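Soluble lytic murein transglycosylase (Escherichia coli, PDB 1QSA) cleaves the glycosidic bonds between N-acetylmuramic acid and N-acetylglucosamine in peptidoglycan, forming a 1,6-anhydro bond in the N-acetylmuramic acid residue. Local coordinates at residues D48-Q53 with S76-E81; G90-S95 with Y110-T115; R322-D327 with A572-E577; E340-L345 with Q358-E363. One frame throughout, in Å; residues are numbered along the deposited sequence.

Interaction 1: residues D48-Q53 with S76-E81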
loop_
_atom_site.group_PDB
_atom_site.type_symbol
_atom_site.label_atom_id
_atom_site.label_comp_id
_atom_site.label_asym_id
_atom_site.label_seq_id
_atom_site.Cartn_x
_atom_site.Cartn_y
_atom_site.Cartn_z
ATOM N N ASP A 48 -3.292 -8.227 -31.057
ATOM C CA ASP A 48 -4.543 -8.789 -31.556
ATOM C C ASP A 48 -4.317 -10.168 -32.184
ATOM O O ASP A 48 -5.235 -10.986 -32.243
ATOM C CB ASP A 48 -5.148 -7.865 -32.624
ATOM C CG ASP A 48 -6.217 -6.940 -32.073
ATOM O OD1 ASP A 48 -6.397 -6.862 -30.848
ATOM O OD2 ASP A 48 -6.891 -6.284 -32.890
ATOM N N ASP A 49 -3.114 -10.399 -32.691
ATOM C CA ASP A 49 -2.794 -11.666 -33.339
ATOM C C ASP A 49 -1.457 -12.164 -32.792
ATOM O O ASP A 49 -0.651 -12.710 -33.540
ATOM C CB ASP A 49 -2.694 -11.431 -34.860
ATOM C CG ASP A 49 -2.759 -12.723 -35.670
ATOM O OD1 ASP A 49 -3.395 -13.693 -35.202
ATOM O OD2 ASP A 49 -2.184 -12.755 -36.784
ATOM N N LEU A 50 -1.243 -12.017 -31.484
ATOM C CA LEU A 50 0.029 -12.411 -30.882
ATOM C C LEU A 50 0.422 -13.874 -31.115
ATOM O O LEU A 50 1.599 -14.181 -31.276
ATOM C CB LEU A 50 0.063 -12.082 -29.382
ATOM C CG LEU A 50 1.488 -11.930 -28.827
ATOM C CD1 LEU A 50 2.201 -10.737 -29.485
ATOM C CD2 LEU A 50 1.466 -11.796 -27.300
ATOM N N MET A 51 -0.567 -14.760 -31.180
ATOM C CA MET A 51 -0.267 -16.185 -31.384
ATOM C C MET A 51 0.340 -16.508 -32.752
ATOM O O MET A 51 0.946 -17.560 -32.926
ATOM C CB MET A 51 -1.513 -17.039 -31.145
ATOM C CG MET A 51 -1.960 -17.086 -29.692
ATOM S SD MET A 51 -3.363 -18.219 -29.467
ATOM C CE MET A 51 -3.132 -18.702 -27.785
ATOM N N ASN A 52 0.206 -15.586 -33.705
ATOM C CA ASN A 52 0.731 -15.792 -35.052
ATOM C C ASN A 52 1.827 -14.804 -35.437
ATOM O O ASN A 52 2.268 -14.769 -36.588
ATOM C CB ASN A 52 -0.424 -15.724 -36.050
ATOM C CG ASN A 52 -1.422 -16.842 -35.843
ATOM O OD1 ASN A 52 -1.048 -18.012 -35.796
ATOM N ND2 ASN A 52 -2.684 -16.491 -35.696
ATOM N N GLN A 53 2.281 -14.012 -34.475
ATOM C CA GLN A 53 3.316 -13.034 -34.765
ATOM C C GLN A 53 4.734 -13.584 -34.783
ATOM O O GLN A 53 5.126 -14.348 -33.893
ATOM C CB GLN A 53 3.284 -11.890 -33.743
ATOM C CG GLN A 53 2.049 -11.040 -33.773
ATOM C CD GLN A 53 1.986 -10.138 -34.983
ATOM O OE1 GLN A 53 2.931 -10.069 -35.781
ATOM N NE2 GLN A 53 0.866 -9.441 -35.135
ATOM N N SER A 76 8.090 -9.377 -21.859
ATOM C CA SER A 76 7.737 -10.515 -21.012
ATOM C C SER A 76 6.508 -11.257 -21.543
ATOM O O SER A 76 6.468 -12.484 -21.494
ATOM C CB SER A 76 7.506 -10.077 -19.555
ATOM O OG SER A 76 8.728 -9.768 -18.913
ATOM N N ARG A 77 5.526 -10.527 -22.086
ATOM C CA ARG A 77 4.323 -11.149 -22.637
ATOM C C ARG A 77 4.662 -12.062 -23.833
ATOM O O ARG A 77 4.153 -13.189 -23.935
ATOM C CB ARG A 77 3.321 -10.079 -23.063
ATOM C CG ARG A 77 2.026 -10.636 -23.635
ATOM C CD ARG A 77 1.038 -9.515 -23.947
ATOM N NE ARG A 77 -0.156 -10.027 -24.617
ATOM C CZ ARG A 77 -1.228 -9.292 -24.919
ATOM N NH1 ARG A 77 -1.265 -7.996 -24.622
ATOM N NH2 ARG A 77 -2.265 -9.855 -25.536
ATOM N N PHE A 78 5.575 -11.612 -24.693
ATOM C CA PHE A 78 5.938 -12.424 -25.849
ATOM C C PHE A 78 6.803 -13.614 -25.437
ATOM O O PHE A 78 6.771 -14.668 -26.078
ATOM C CB PHE A 78 6.606 -11.609 -26.943
ATOM C CG PHE A 78 6.603 -12.305 -28.270
ATOM C CD1 PHE A 78 5.395 -12.697 -28.853
ATOM C CD2 PHE A 78 7.799 -12.593 -28.924
ATOM C CE1 PHE A 78 5.383 -13.372 -30.091
ATOM C CE2 PHE A 78 7.792 -13.266 -30.155
ATOM C CZ PHE A 78 6.580 -13.651 -30.730
ATOM N N VAL A 79 7.591 -13.451 -24.374
ATOM C CA VAL A 79 8.383 -14.575 -23.866
ATOM C C VAL A 79 7.395 -15.667 -23.464
ATOM O O VAL A 79 7.579 -16.842 -23.793
ATOM C CB VAL A 79 9.244 -14.158 -22.656
ATOM C CG1 VAL A 79 9.618 -15.387 -21.804
ATOM C CG2 VAL A 79 10.519 -13.498 -23.143
ATOM N N ASN A 80 6.312 -15.271 -22.803
ATOM C CA ASN A 80 5.298 -16.236 -22.387
ATOM C C ASN A 80 4.610 -16.873 -23.620
ATOM O O ASN A 80 4.267 -18.063 -23.602
ATOM C CB ASN A 80 4.294 -15.586 -21.423
ATOM C CG ASN A 80 4.940 -15.193 -20.104
ATOM O OD1 ASN A 80 5.957 -15.752 -19.724
ATOM N ND2 ASN A 80 4.369 -14.206 -19.419
ATOM N N GLU A 81 4.431 -16.100 -24.692
ATOM C CA GLU A 81 3.820 -16.630 -25.919
ATOM C C GLU A 81 4.744 -17.664 -26.563
ATOM O O GLU A 81 4.295 -18.734 -26.977
ATOM C CB GLU A 81 3.495 -15.500 -26.912
ATOM C CG GLU A 81 3.137 -15.948 -28.354
ATOM C CD GLU A 81 1.997 -16.974 -28.439
ATOM O OE1 GLU A 81 1.166 -17.074 -27.506
ATOM O OE2 GLU A 81 1.930 -17.682 -29.466
#
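Leu-50, in the loop between helices 38-48 and 55-64, divides its two methyls between neighbours on helix 69-84. CD1 rests against Phe-78 CD1 at 3.8 Å, while CD2 meets the extended chain of Arg-77 and approaches NE to 3.6 Å. Anti to the backbone N (chi1 -157°), the leucine CG comes up to Phe-78 CD1. Leu-50 O faces the Glu-81 chain, 3.7 Å from CG. One residue on, Met-51 brings its CA to 3.3 Å from Glu-81 OE2, and its CG lies near both carboxylate oxygens as the two side chains cross at about a right angle. Gln-53 closes the contact through its backbone: its O sits at the edge of the Phe-78 ring, 3.6 Å from CZ, and also accepts from Arg-85. The Glu-81 carboxylate is paired elsewhere, OE2 forming salt bridges with Arg-84 and Arg-85. An alanine at Glu-81 would probably leave both arginines without this shared acid and open a gap beside Met-51. Loop and helix thus meet through van der Waals contacts beside a buried carboxylate, whose charge is likely to be balanced by the two arginines and to hold Arg-85 near the Gln-53 carbonyl.

Interaction 2: residues G90-S95 with Y110-T115. With SO4 (sulfate ion), chain F.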
loop_
_atom_site.group_PDB
_atom_site.type_symbol
_atom_site.label_atom_id
_atom_site.label_comp_id
_atom_site.label_asym_id
_atom_site.label_seq_id
_atom_site.Cartn_x
_atom_site.Cartn_y
_atom_site.Cartn_z
ATOM N N GLY A 90 13.618 -20.192 -29.759
ATOM C CA GLY A 90 13.139 -18.860 -30.128
ATOM C C GLY A 90 13.002 -17.917 -28.944
ATOM O O GLY A 90 13.277 -16.711 -29.043
ATOM N N LEU A 91 12.589 -18.471 -27.812
ATOM C CA LEU A 91 12.428 -17.690 -26.584
ATOM C C LEU A 91 13.762 -17.044 -26.200
ATOM O O LEU A 91 13.830 -15.836 -25.961
ATOM C CB LEU A 91 11.917 -18.600 -25.459
ATOM C CG LEU A 91 11.389 -17.956 -24.170
ATOM C CD1 LEU A 91 10.525 -18.954 -23.434
ATOM C CD2 LEU A 91 12.535 -17.461 -23.287
ATOM N N LEU A 92 14.837 -17.834 -26.203
ATOM C CA LEU A 92 16.153 -17.315 -25.850
ATOM C C LEU A 92 16.740 -16.383 -26.923
ATOM O O LEU A 92 17.516 -15.481 -26.615
ATOM C CB LEU A 92 17.103 -18.466 -25.488
ATOM C CG LEU A 92 16.644 -19.255 -24.255
ATOM C CD1 LEU A 92 17.556 -20.457 -24.001
ATOM C CD2 LEU A 92 16.681 -18.325 -23.039
ATOM N N ALA A 93 16.343 -16.575 -28.174
ATOM C CA ALA A 93 16.827 -15.721 -29.250
ATOM C C ALA A 93 16.139 -14.363 -29.125
ATOM O O ALA A 93 16.749 -13.317 -29.347
ATOM C CB ALA A 93 16.521 -16.363 -30.618
ATOM N N PHE A 94 14.884 -14.392 -28.692
ATOM C CA PHE A 94 14.092 -13.177 -28.527
ATOM C C PHE A 94 14.450 -12.443 -27.228
ATOM O O PHE A 94 14.486 -11.200 -27.188
ATOM C CB PHE A 94 12.592 -13.522 -28.555
ATOM C CG PHE A 94 11.703 -12.356 -28.200
ATOM C CD1 PHE A 94 11.453 -11.340 -29.133
ATOM C CD2 PHE A 94 11.164 -12.242 -26.916
ATOM C CE1 PHE A 94 10.680 -10.222 -28.784
ATOM C CE2 PHE A 94 10.390 -11.127 -26.557
ATOM C CZ PHE A 94 10.150 -10.117 -27.493
ATOM N N SER A 95 14.732 -13.218 -26.180
ATOM C CA SER A 95 15.076 -12.676 -24.865
ATOM C C SER A 95 16.323 -13.384 -24.324
ATOM O O SER A 95 16.231 -14.237 -23.443
ATOM C CB SER A 95 13.894 -12.872 -23.895
ATOM O OG SER A 95 14.188 -12.360 -22.600
ATOM N N TYR A 110 13.240 -22.361 -17.911
ATOM C CA TYR A 110 12.832 -23.661 -18.452
ATOM C C TYR A 110 13.408 -23.750 -19.883
ATOM O O TYR A 110 13.858 -24.815 -20.316
ATOM C CB TYR A 110 11.311 -23.802 -18.477
ATOM C CG TYR A 110 10.835 -25.189 -18.840
ATOM C CD1 TYR A 110 10.985 -26.260 -17.950
ATOM C CD2 TYR A 110 10.209 -25.430 -20.060
ATOM C CE1 TYR A 110 10.517 -27.530 -18.266
ATOM C CE2 TYR A 110 9.735 -26.702 -20.389
ATOM C CZ TYR A 110 9.891 -27.746 -19.487
ATOM O OH TYR A 110 9.405 -28.999 -19.816
ATOM N N ALA A 111 13.432 -22.621 -20.601
ATOM C CA ALA A 111 14.012 -22.603 -21.956
ATOM C C ALA A 111 15.508 -22.938 -21.880
ATOM O O ALA A 111 16.044 -23.604 -22.773
ATOM C CB ALA A 111 13.811 -21.244 -22.617
ATOM N N LYS A 112 16.183 -22.440 -20.844
ATOM C CA LYS A 112 17.611 -22.721 -20.640
ATOM C C LYS A 112 17.812 -24.231 -20.464
ATOM O O LYS A 112 18.690 -24.810 -21.093
ATOM C CB LYS A 112 18.136 -21.947 -19.424
ATOM C CG LYS A 112 18.378 -20.463 -19.693
ATOM C CD LYS A 112 19.664 -20.244 -20.481
ATOM C CE LYS A 112 19.911 -18.768 -20.787
ATOM N NZ LYS A 112 21.298 -18.545 -21.309
ATOM N N TRP A 113 16.976 -24.875 -19.648
ATOM C CA TRP A 113 17.088 -26.325 -19.457
ATOM C C TRP A 113 16.879 -27.077 -20.779
ATOM O O TRP A 113 17.624 -28.018 -21.107
ATOM C CB TRP A 113 16.058 -26.814 -18.432
ATOM C CG TRP A 113 16.000 -28.309 -18.334
ATOM C CD1 TRP A 113 16.932 -29.136 -17.759
ATOM C CD2 TRP A 113 14.970 -29.157 -18.849
ATOM N NE1 TRP A 113 16.533 -30.447 -17.890
ATOM C CE2 TRP A 113 15.334 -30.488 -18.551
ATOM C CE3 TRP A 113 13.772 -28.922 -19.534
ATOM C CZ2 TRP A 113 14.536 -31.588 -18.917
ATOM C CZ3 TRP A 113 12.976 -30.012 -19.903
ATOM C CH2 TRP A 113 13.365 -31.329 -19.590
ATOM N N ASN A 114 15.853 -26.668 -21.526
ATOM C CA ASN A 114 15.517 -27.298 -22.804
ATOM C C ASN A 114 16.588 -27.159 -23.867
ATOM O O ASN A 114 16.597 -27.914 -24.840
ATOM C CB ASN A 114 14.212 -26.725 -23.351
ATOM C CG ASN A 114 13.010 -27.552 -22.963
ATOM O OD1 ASN A 114 12.785 -28.634 -23.507
ATOM N ND2 ASN A 114 12.216 -27.041 -22.030
ATOM N N THR A 115 17.452 -26.164 -23.711
ATOM C CA THR A 115 18.513 -25.906 -24.677
ATOM C C THR A 115 19.898 -26.245 -24.126
ATOM O O THR A 115 20.916 -25.653 -24.533
ATOM C CB THR A 115 18.474 -24.448 -25.191
ATOM O OG1 THR A 115 18.561 -23.549 -24.085
ATOM C CG2 THR A 115 17.171 -24.181 -25.982
HETATM S S SO4 F . 19.680 -32.804 -16.687
HETATM O O1 SO4 F . 19.801 -33.715 -15.527
HETATM O O2 SO4 F . 18.317 -32.230 -16.676
HETATM O O3 SO4 F . 20.708 -31.745 -16.590
HETATM O O4 SO4 F . 19.880 -33.564 -17.935
#
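Ala-111 O, at which Leu-92 CD1 arrives 3.7 Å away, is gripped by Thr-115, just past the end of helix 102-114. Thr-115 OG1 donates to it over 2.8 Å, tilted 26° from the carbonyl plane, and Thr-115 N adds a weak bond. A chi1 of 57° sets OG1 between the threonine's own backbone N and carbonyl carbon, and there it meets Leu-92 CD1 tip to tip at 3.3 Å. Leu-92, from helix 88-94, carries most of the contact. Its CG packs on the Ala-111 methyl at 3.8 Å, and CD2 lies 4.0 Å from Lys-112 CE, where the bent lysine chain passes before its NZ reaches Glu-120 in a salt bridge. Leu-91 CD2 lies 4.0 Å from Ala-111 CB, so two successive leucines meet one methyl from the same side. The short helical segments run at 120° to each other, 9.7 Å apart at their closest. An alanine in place of Leu-92 would probably open a gap beside the Ala-111 methyl and deprive the Lys-112 chain of an apolar neighbour. Elsewhere, Trp-113 NE1 donates in the ring plane to O2 of a sulfate, probably from the crystallisation liquor, at 2.8 Å, and Ser-118 OG also binds that ion. Between these consecutive helices of the alpha-superhelix the join is apolar, the threonine hydroxyl being occupied by the Ala-111 carbonyl one turn back.

Interaction 3: residues R322-D327 with A572-E577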
loop_
_atom_site.group_PDB
_atom_site.type_symbol
_atom_site.label_atom_id
_atom_site.label_comp_id
_atom_site.label_asym_id
_atom_site.label_seq_id
_atom_site.Cartn_x
_atom_site.Cartn_y
_atom_site.Cartn_z
ATOM N N ARG A 322 8.254 12.130 20.980
ATOM C CA ARG A 322 8.818 13.398 21.430
ATOM C C ARG A 322 7.661 14.264 21.958
ATOM O O ARG A 322 7.768 14.880 23.028
ATOM C CB ARG A 322 9.544 14.108 20.292
ATOM C CG ARG A 322 10.839 13.413 19.904
ATOM C CD ARG A 322 11.436 14.015 18.654
ATOM N NE ARG A 322 11.916 15.376 18.873
ATOM C CZ ARG A 322 12.065 16.281 17.909
ATOM N NH1 ARG A 322 11.745 15.991 16.654
ATOM N NH2 ARG A 322 12.512 17.495 18.205
ATOM N N TYR A 323 6.531 14.269 21.245
ATOM C CA TYR A 323 5.385 15.055 21.703
ATOM C C TYR A 323 4.886 14.537 23.046
ATOM O O TYR A 323 4.632 15.329 23.951
ATOM C CB TYR A 323 4.208 15.029 20.707
ATOM C CG TYR A 323 2.987 15.752 21.276
ATOM C CD1 TYR A 323 2.884 17.146 21.221
ATOM C CD2 TYR A 323 1.979 15.043 21.941
ATOM C CE1 TYR A 323 1.811 17.818 21.826
ATOM C CE2 TYR A 323 0.912 15.700 22.542
ATOM C CZ TYR A 323 0.833 17.081 22.483
ATOM O OH TYR A 323 -0.214 17.726 23.076
ATOM N N TRP A 324 4.748 13.221 23.185
ATOM C CA TRP A 324 4.230 12.689 24.453
ATOM C C TRP A 324 5.209 12.857 25.610
ATOM O O TRP A 324 4.795 12.959 26.770
ATOM C CB TRP A 324 3.676 11.271 24.285
ATOM C CG TRP A 324 2.363 11.308 23.516
ATOM C CD1 TRP A 324 2.157 10.920 22.214
ATOM C CD2 TRP A 324 1.118 11.870 23.964
ATOM N NE1 TRP A 324 0.873 11.225 21.823
ATOM C CE2 TRP A 324 0.210 11.807 22.872
ATOM C CE3 TRP A 324 0.682 12.427 25.180
ATOM C CZ2 TRP A 324 -1.103 12.281 22.954
ATOM C CZ3 TRP A 324 -0.635 12.900 25.264
ATOM C CH2 TRP A 324 -1.512 12.822 24.152
ATOM N N GLN A 325 6.495 12.980 25.290
ATOM C CA GLN A 325 7.496 13.241 26.331
ATOM C C GLN A 325 7.259 14.680 26.806
ATOM O O GLN A 325 7.293 14.963 28.005
ATOM C CB GLN A 325 8.911 13.109 25.768
ATOM C CG GLN A 325 10.005 13.365 26.806
ATOM C CD GLN A 325 9.968 12.371 27.952
ATOM O OE1 GLN A 325 9.245 12.558 28.936
ATOM N NE2 GLN A 325 10.749 11.303 27.830
ATOM N N ALA A 326 7.017 15.579 25.850
ATOM C CA ALA A 326 6.735 16.978 26.150
ATOM C C ALA A 326 5.455 17.070 26.983
ATOM O O ALA A 326 5.382 17.852 27.927
ATOM C CB ALA A 326 6.583 17.765 24.866
ATOM N N ASP A 327 4.447 16.269 26.627
ATOM C CA ASP A 327 3.173 16.258 27.359
ATOM C C ASP A 327 3.386 15.885 28.839
ATOM O O ASP A 327 2.829 16.522 29.736
ATOM C CB ASP A 327 2.204 15.279 26.698
ATOM C CG ASP A 327 0.835 15.273 27.360
ATOM O OD1 ASP A 327 0.008 16.161 27.052
ATOM O OD2 ASP A 327 0.598 14.383 28.194
ATOM N N ALA A 572 -7.924 14.791 22.389
ATOM C CA ALA A 572 -7.946 14.570 20.939
ATOM C C ALA A 572 -6.707 13.885 20.371
ATOM O O ALA A 572 -6.814 12.952 19.558
ATOM C CB ALA A 572 -8.168 15.895 20.225
ATOM N N VAL A 573 -5.532 14.322 20.817
ATOM C CA VAL A 573 -4.272 13.768 20.323
ATOM C C VAL A 573 -4.092 12.339 20.817
ATOM O O VAL A 573 -3.666 11.480 20.066
ATOM C CB VAL A 573 -3.058 14.634 20.766
ATOM C CG1 VAL A 573 -1.799 14.215 20.013
ATOM C CG2 VAL A 573 -3.350 16.127 20.543
ATOM N N ALA A 574 -4.445 12.090 22.083
ATOM C CA ALA A 574 -4.334 10.747 22.658
ATOM C C ALA A 574 -5.298 9.792 21.937
ATOM O O ALA A 574 -4.956 8.632 21.678
ATOM C CB ALA A 574 -4.632 10.783 24.158
ATOM N N PHE A 575 -6.483 10.281 21.580
ATOM C CA PHE A 575 -7.433 9.431 20.856
ATOM C C PHE A 575 -6.858 9.040 19.472
ATOM O O PHE A 575 -6.879 7.878 19.100
ATOM C CB PHE A 575 -8.793 10.101 20.703
ATOM C CG PHE A 575 -9.818 9.212 20.070
ATOM C CD1 PHE A 575 -10.537 8.294 20.837
ATOM C CD2 PHE A 575 -10.007 9.226 18.692
ATOM C CE1 PHE A 575 -11.425 7.398 20.220
ATOM C CE2 PHE A 575 -10.886 8.342 18.070
ATOM C CZ PHE A 575 -11.592 7.427 18.845
ATOM N N VAL A 576 -6.289 10.004 18.751
ATOM C CA VAL A 576 -5.702 9.707 17.437
ATOM C C VAL A 576 -4.539 8.715 17.566
ATOM O O VAL A 576 -4.489 7.697 16.863
ATOM C CB VAL A 576 -5.173 10.999 16.758
ATOM C CG1 VAL A 576 -4.342 10.657 15.488
ATOM C CG2 VAL A 576 -6.337 11.900 16.380
ATOM N N GLU A 577 -3.633 8.982 18.505
ATOM C CA GLU A 577 -2.458 8.136 18.674
ATOM C C GLU A 577 -2.759 6.721 19.151
ATOM O O GLU A 577 -2.021 5.786 18.829
ATOM C CB GLU A 577 -1.441 8.800 19.614
ATOM C CG GLU A 577 -0.078 8.116 19.567
ATOM C CD GLU A 577 0.496 8.085 18.161
ATOM O OE1 GLU A 577 0.559 9.143 17.522
ATOM O OE2 GLU A 577 0.871 7.007 17.674
#
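Trp-324 presents the edge of its indole to helix 572-578, with the backbone of Val-573 and Ala-574 lying near the ring plane; one ring face is occupied by its neighbour Tyr-323, whose CD2 stands 3.7 Å above the ring centre. The Tyr-323 ring in turn has Trp-324 CE2 at its own edge. This is a long-range helix-helix contact that joins helix 319-331 of the alpha-superhelix to the lysozyme-like transglycosylase part of the chain, and the short segments run at 144° to each other with axes 12.3 Å apart. The large aromatic side chains of one helix span much of that separation. Indole CZ2 comes 3.5 Å from Ala-574 N, an amide that already donates to Asp-571 OD1, and CH2 lies 3.7 Å from the Ala-574 methyl. Val-573 slides past the tryptophan in the opposite direction, setting CG1 3.6 Å from CZ2. At the pyrrole end, NE1 passes the CB and CG of Glu-577 and donates to Tyr-352 OH. The same hydroxyl is bonded to Glu-577 OE1, so tryptophan and glutamate share one outside partner; Lys-589 and Arg-293 form salt bridges with the carboxylate. Tyr-323 completes the interface, its CE2 meeting Val-573 CG1 tip to tip at 4.0 Å.

Interaction 4: residues E340-L345 with Q358-E363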
loop_
_atom_site.group_PDB
_atom_site.type_symbol
_atom_site.label_atom_id
_atom_site.label_comp_id
_atom_site.label_asym_id
_atom_site.label_seq_id
_atom_site.Cartn_x
_atom_site.Cartn_y
_atom_site.Cartn_z
ATOM N N GLU A 340 10.777 23.408 24.591
ATOM C CA GLU A 340 11.893 23.358 23.650
ATOM C C GLU A 340 11.621 22.184 22.698
ATOM O O GLU A 340 11.854 22.293 21.486
ATOM C CB GLU A 340 13.226 23.192 24.379
ATOM C CG GLU A 340 14.443 23.084 23.449
ATOM C CD GLU A 340 14.560 24.225 22.429
ATOM O OE1 GLU A 340 14.242 25.392 22.762
ATOM O OE2 GLU A 340 14.983 23.945 21.280
ATOM N N ILE A 341 11.089 21.083 23.233
ATOM C CA ILE A 341 10.762 19.922 22.401
ATOM C C ILE A 341 9.679 20.315 21.404
ATOM O O ILE A 341 9.782 20.009 20.213
ATOM C CB ILE A 341 10.252 18.702 23.234
ATOM C CG1 ILE A 341 11.380 18.131 24.101
ATOM C CG2 ILE A 341 9.691 17.606 22.283
ATOM C CD1 ILE A 341 10.924 17.032 25.071
ATOM N N LEU A 342 8.643 20.991 21.896
ATOM C CA LEU A 342 7.528 21.441 21.058
ATOM C C LEU A 342 8.023 22.413 19.985
ATOM O O LEU A 342 7.636 22.310 18.828
ATOM C CB LEU A 342 6.433 22.085 21.918
ATOM C CG LEU A 342 5.734 21.132 22.900
ATOM C CD1 LEU A 342 4.643 21.886 23.651
ATOM C CD2 LEU A 342 5.121 19.936 22.145
ATOM N N HIS A 343 8.913 23.333 20.357
ATOM C CA HIS A 343 9.441 24.286 19.383
ATOM C C HIS A 343 10.288 23.582 18.321
ATOM O O HIS A 343 10.268 23.978 17.156
ATOM C CB HIS A 343 10.223 25.410 20.076
ATOM C CG HIS A 343 9.347 26.492 20.635
ATOM N ND1 HIS A 343 9.498 26.990 21.912
ATOM C CD2 HIS A 343 8.312 27.170 20.090
ATOM C CE1 HIS A 343 8.591 27.927 22.129
ATOM N NE2 HIS A 343 7.859 28.053 21.038
ATOM N N GLN A 344 11.017 22.538 18.714
ATOM C CA GLN A 344 11.819 21.780 17.747
ATOM C C GLN A 344 10.884 21.051 16.782
ATOM O O GLN A 344 11.138 20.983 15.583
ATOM C CB GLN A 344 12.744 20.790 18.449
ATOM C CG GLN A 344 13.989 21.444 19.017
ATOM C CD GLN A 344 14.733 22.262 17.973
ATOM O OE1 GLN A 344 15.340 21.713 17.051
ATOM N NE2 GLN A 344 14.663 23.584 18.098
ATOM N N LEU A 345 9.788 20.520 17.317
ATOM C CA LEU A 345 8.813 19.806 16.495
ATOM C C LEU A 345 8.162 20.729 15.469
ATOM O O LEU A 345 7.968 20.339 14.319
ATOM C CB LEU A 345 7.739 19.158 17.377
ATOM C CG LEU A 345 8.049 17.777 17.949
ATOM C CD1 LEU A 345 6.907 17.341 18.860
ATOM C CD2 LEU A 345 8.225 16.775 16.808
ATOM N N GLN A 358 -0.356 24.080 17.949
ATOM C CA GLN A 358 -1.647 24.309 18.587
ATOM C C GLN A 358 -1.551 24.161 20.117
ATOM O O GLN A 358 -2.154 24.939 20.848
ATOM C CB GLN A 358 -2.722 23.370 18.017
ATOM C CG GLN A 358 -4.130 23.689 18.536
ATOM C CD GLN A 358 -5.262 23.279 17.589
ATOM O OE1 GLN A 358 -5.031 22.675 16.539
ATOM N NE2 GLN A 358 -6.495 23.588 17.979
ATOM N N ARG A 359 -0.747 23.210 20.586
ATOM C CA ARG A 359 -0.586 22.988 22.027
ATOM C C ARG A 359 -0.041 24.231 22.737
ATOM O O ARG A 359 -0.568 24.623 23.776
ATOM C CB ARG A 359 0.309 21.770 22.304
ATOM C CG ARG A 359 0.499 21.447 23.803
ATOM C CD ARG A 359 -0.846 21.115 24.445
ATOM N NE ARG A 359 -0.800 20.974 25.907
ATOM C CZ ARG A 359 -0.445 19.863 26.541
ATOM N NH1 ARG A 359 0.012 18.820 25.863
ATOM N NH2 ARG A 359 -0.479 19.829 27.876
ATOM N N ILE A 360 0.967 24.884 22.162
ATOM C CA ILE A 360 1.514 26.081 22.811
ATOM C C ILE A 360 0.920 27.413 22.351
ATOM O O ILE A 360 1.419 28.480 22.714
ATOM C CB ILE A 360 3.046 26.133 22.742
ATOM C CG1 ILE A 360 3.527 26.154 21.289
ATOM C CG2 ILE A 360 3.628 24.963 23.510
ATOM C CD1 ILE A 360 5.035 26.079 21.172
ATOM N N GLY A 361 -0.145 27.345 21.556
ATOM C CA GLY A 361 -0.816 28.543 21.089
ATOM C C GLY A 361 -0.074 29.409 20.095
ATOM O O GLY A 361 -0.272 30.625 20.058
ATOM N N GLU A 362 0.788 28.792 19.294
ATOM C CA GLU A 362 1.541 29.523 18.285
ATOM C C GLU A 362 1.088 29.103 16.889
ATOM O O GLU A 362 0.579 28.004 16.695
ATOM C CB GLU A 362 3.042 29.298 18.471
ATOM C CG GLU A 362 3.590 29.960 19.733
ATOM C CD GLU A 362 5.041 29.618 20.013
ATOM O OE1 GLU A 362 5.811 29.393 19.056
ATOM O OE2 GLU A 362 5.413 29.580 21.201
ATOM N N GLU A 363 1.197 30.015 15.934
ATOM C CA GLU A 363 0.799 29.709 14.567
ATOM C C GLU A 363 1.852 28.816 13.913
ATOM O O GLU A 363 3.053 29.048 14.059
ATOM C CB GLU A 363 0.607 31.005 13.774
ATOM C CG GLU A 363 0.161 30.786 12.344
ATOM C CD GLU A 363 -0.515 32.003 11.728
ATOM O OE1 GLU A 363 0.066 33.112 11.792
ATOM O OE2 GLU A 363 -1.627 31.839 11.174
#
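His-343 NE2 donates to Glu-362 OE2 over 2.9 Å, a nearly straight bond with an N-H...O angle of 161°. The oxygen lies close to the imidazole plane and is approached on its syn side, while the carboxylate plane is turned 33° from the ring; OE1 is also near, 3.1 Å from NE2. Ile-360 crosses the histidine obliquely, its CD1 3.4 Å from NE2 and slightly farther from CD2 of the same ring. Its other branch meets Leu-342: CG2 and the leucine CD1 are only 3.2 Å apart, tighter than usual for two carbons, as the side chains slide past each other in opposite directions. Leu-342 CD1 also touches Arg-359 CG, beyond which the arginine bends at chi2 and leads away to Asp-327. The extended Glu-362 chain carries the carboxylate across to the ring. Farther out, Leu-342 packs on Tyr-323, and Met-346 lies against both Ile-360 and Glu-362. The backbone sets Glu-362 where it is: Gly-361, with positive phi, is the C-prime residue of a Schellman motif, closed by Glu-362 N to Ala-357 O and Gly-361 N to Gln-358 O. Helix 335-346 and the end of helix 351-359 are thereby two consecutive helices of the alpha-superhelix, tied at the surface by a His-carboxylate hydrogen bond.

Overall arrangement
The four contacts form two neighbouring pairs on opposite sides of the chain's centre. Interactions 1 and 2 have centres 15 Å apart and share an interface, where Val-79 CG2 packs 3.5 Å from Ser-95 CB and the rings of Phe-78 and Phe-94 meet edge-to-face. Interactions 3 and 4, 13 Å apart between centres, are linked by Arg-359, whose NH1 forms a salt bridge of 2.9 Å with Asp-327 OD1 and probably bonds Tyr-323 OH as well. Interaction 4 is nested within the long chain loop that interaction 3 closes. Between interactions 2 and 4 the centres are 64 Å apart. All four lie away from Glu-478, the predicted active-site residue, although 572-577 belongs to the transglycosylase part of the chain.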